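Local coordinates for L protein (CAS virus, PDB 5MV0) that probably provides the cap-snatching endonuclease of the viral polymerase, cutting capped host RNA to prime viral transcription, at residues 106-112 against 186-190. Residues are numbered along the deposited sequence.
Sequences TRSMPSD and ELKRS
In this PD-(D/E)XK-type endonuclease domain, the turn from strand 98-106 into helix 110-122 packs on helix 181-192. Residues 186-190 are regular helix. Thr106 and Arg107 are extended, Ser108 turns to phi/psi -72/-36°, and Met109 is the N-cap residue before Pro110. The CA atoms of Ser108 and Ser190 lie 5.1 Å apart.

Glu186 makes the central link. Its t, p rotamer carries the carboxylate across to the turn, where Glu186 OE2 accepts a hydrogen bond from Ser108 N at 2.8 Å. Glu186 OE1 forms a 2.8 Å salt bridge with NH2 of Arg189 (m, t, m), three residues on. Asp112 (m) completes the charge network: its OD2 is 3.3 Å from Arg189 NH2, well out of the guanidinium plane, while its OD1 pairs with Arg115. Ser108 is buried, and its p rotamer sets OG 3.4 Å from Arg189 CB. Met109 CG lies 4.1 Å from Arg189 CD. Arg107 (m, m, t) turns back, so that NH1 donates to Thr106 O at 2.9 Å.

Water 1 joins Thr106 OG1 to Glu186 OE2. Water 2 accepts from Ser108 OG (2.9 Å) and Met109 N (2.8 Å), and donates to Asp112 OD2 and Glu186 OE1, both at 2.7 Å.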
loop_
_atom_site.group_PDB
_atom_site.type_symbol
_atom_site.label_atom_id
_atom_site.label_comp_id
_atom_site.label_asym_id
_atom_site.label_seq_id
_atom_site.Cartn_x
_atom_site.Cartn_y
_atom_site.Cartn_z
ATOM N N THR B 106 13.378 14.827 -11.331
ATOM C CA THR B 106 13.733 14.121 -12.550
ATOM C C THR B 106 13.617 15.077 -13.721
ATOM O O THR B 106 12.690 15.892 -13.780
ATOM C CB THR B 106 12.843 12.874 -12.795
ATOM O OG1 THR B 106 11.478 13.282 -12.988
ATOM C CG2 THR B 106 12.930 11.915 -11.615
ATOM N N ARG B 107 14.583 14.983 -14.633
ATOM C CA ARG B 107 14.592 15.729 -15.884
ATOM C C ARG B 107 15.303 14.835 -16.880
ATOM O O ARG B 107 16.385 14.326 -16.572
ATOM C CB ARG B 107 15.317 17.084 -15.773
ATOM C CG ARG B 107 14.652 18.164 -14.895
ATOM C CD ARG B 107 13.307 18.594 -15.481
ATOM N NE ARG B 107 12.757 19.768 -14.798
ATOM C CZ ARG B 107 12.105 19.718 -13.638
ATOM N NH1 ARG B 107 11.936 18.552 -13.024
ATOM N NH2 ARG B 107 11.625 20.831 -13.094
ATOM N N SER B 108 14.703 14.636 -18.053
ATOM C CA SER B 108 15.219 13.602 -18.950
ATOM C C SER B 108 16.543 14.017 -19.586
ATOM O O SER B 108 17.428 13.177 -19.790
ATOM C CB SER B 108 14.191 13.264 -20.036
ATOM O OG SER B 108 13.830 14.420 -20.776
ATOM N N MET B 109 16.702 15.303 -19.890
ATOM C CA MET B 109 17.866 15.815 -20.617
ATOM C C MET B 109 18.883 16.416 -19.660
ATOM O O MET B 109 18.506 17.208 -18.781
ATOM C CB MET B 109 17.440 16.874 -21.632
ATOM C CG MET B 109 16.544 16.386 -22.775
ATOM S SD MET B 109 17.329 15.213 -23.917
ATOM C CE MET B 109 17.064 13.621 -23.138
ATOM N N PRO B 110 20.172 16.102 -19.826
ATOM C CA PRO B 110 21.179 16.621 -18.884
ATOM C C PRO B 110 21.233 18.131 -18.809
ATOM O O PRO B 110 21.540 18.669 -17.736
ATOM C CB PRO B 110 22.498 16.030 -19.413
ATOM C CG PRO B 110 22.194 15.517 -20.791
ATOM C CD PRO B 110 20.749 15.137 -20.777
ATOM N N SER B 111 20.950 18.843 -19.904
ATOM C CA SER B 111 20.976 20.301 -19.833
ATOM C C SER B 111 19.815 20.826 -18.998
ATOM O O SER B 111 19.949 21.849 -18.314
ATOM C CB SER B 111 20.947 20.913 -21.235
ATOM O OG SER B 111 19.713 20.655 -21.878
ATOM N N ASP B 112 18.663 20.149 -19.055
ATOM C CA ASP B 112 17.566 20.479 -18.148
ATOM C C ASP B 112 17.899 20.094 -16.712
ATOM O O ASP B 112 17.533 20.811 -15.773
ATOM C CB ASP B 112 16.282 19.788 -18.604
ATOM C CG ASP B 112 15.649 20.477 -19.790
ATOM O OD1 ASP B 112 15.816 21.708 -19.908
ATOM O OD2 ASP B 112 15.007 19.788 -20.615
ATOM N N GLU B 186 8.142 17.848 -21.014
ATOM C CA GLU B 186 9.152 17.112 -20.250
ATOM C C GLU B 186 8.758 15.649 -20.078
ATOM O O GLU B 186 9.593 14.745 -20.233
ATOM C CB GLU B 186 9.365 17.772 -18.881
ATOM C CG GLU B 186 10.149 16.930 -17.865
ATOM C CD GLU B 186 11.552 16.575 -18.345
ATOM O OE1 GLU B 186 12.093 17.335 -19.169
ATOM O OE2 GLU B 186 12.108 15.537 -17.905
ATOM N N LEU B 187 7.486 15.389 -19.775
ATOM C CA LEU B 187 7.043 14.008 -19.646
ATOM C C LEU B 187 7.105 13.285 -20.986
ATOM O O LEU B 187 7.491 12.114 -21.040
ATOM C CB LEU B 187 5.637 13.956 -19.048
ATOM C CG LEU B 187 5.584 14.555 -17.639
ATOM C CD1 LEU B 187 4.163 14.685 -17.160
ATOM C CD2 LEU B 187 6.415 13.749 -16.633
ATOM N N LYS B 188 6.751 13.966 -22.083
ATOM C CA LYS B 188 6.873 13.335 -23.395
ATOM C C LYS B 188 8.321 12.963 -23.688
ATOM O O LYS B 188 8.598 11.856 -24.166
ATOM C CB LYS B 188 6.333 14.254 -24.491
ATOM C CG LYS B 188 4.847 14.151 -24.707
ATOM C CD LYS B 188 4.492 14.340 -26.184
ATOM C CE LYS B 188 4.810 15.745 -26.660
ATOM N NZ LYS B 188 4.437 15.934 -28.091
ATOM N N ARG B 189 9.257 13.868 -23.384
ATOM C CA ARG B 189 10.675 13.562 -23.555
ATOM C C ARG B 189 11.094 12.393 -22.676
ATOM O O ARG B 189 11.819 11.496 -23.124
ATOM C CB ARG B 189 11.526 14.790 -23.231
ATOM C CG ARG B 189 11.544 15.845 -24.327
ATOM C CD ARG B 189 12.688 16.843 -24.110
ATOM N NE ARG B 189 12.588 17.495 -22.812
ATOM C CZ ARG B 189 11.899 18.609 -22.586
ATOM N NH1 ARG B 189 11.257 19.210 -23.582
ATOM N NH2 ARG B 189 11.853 19.119 -21.362
ATOM N N SER B 190 10.654 12.391 -21.413
ATOM C CA SER B 190 10.959 11.280 -20.514
ATOM C C SER B 190 10.457 9.958 -21.074
ATOM O O SER B 190 11.107 8.917 -20.901
ATOM C CB SER B 190 10.351 11.538 -19.131
ATOM O OG SER B 190 10.997 12.630 -18.496
HETATM O O HOH W 1 10.385 14.290 -15.528
HETATM O O HOH W 2 14.609 17.141 -19.997
#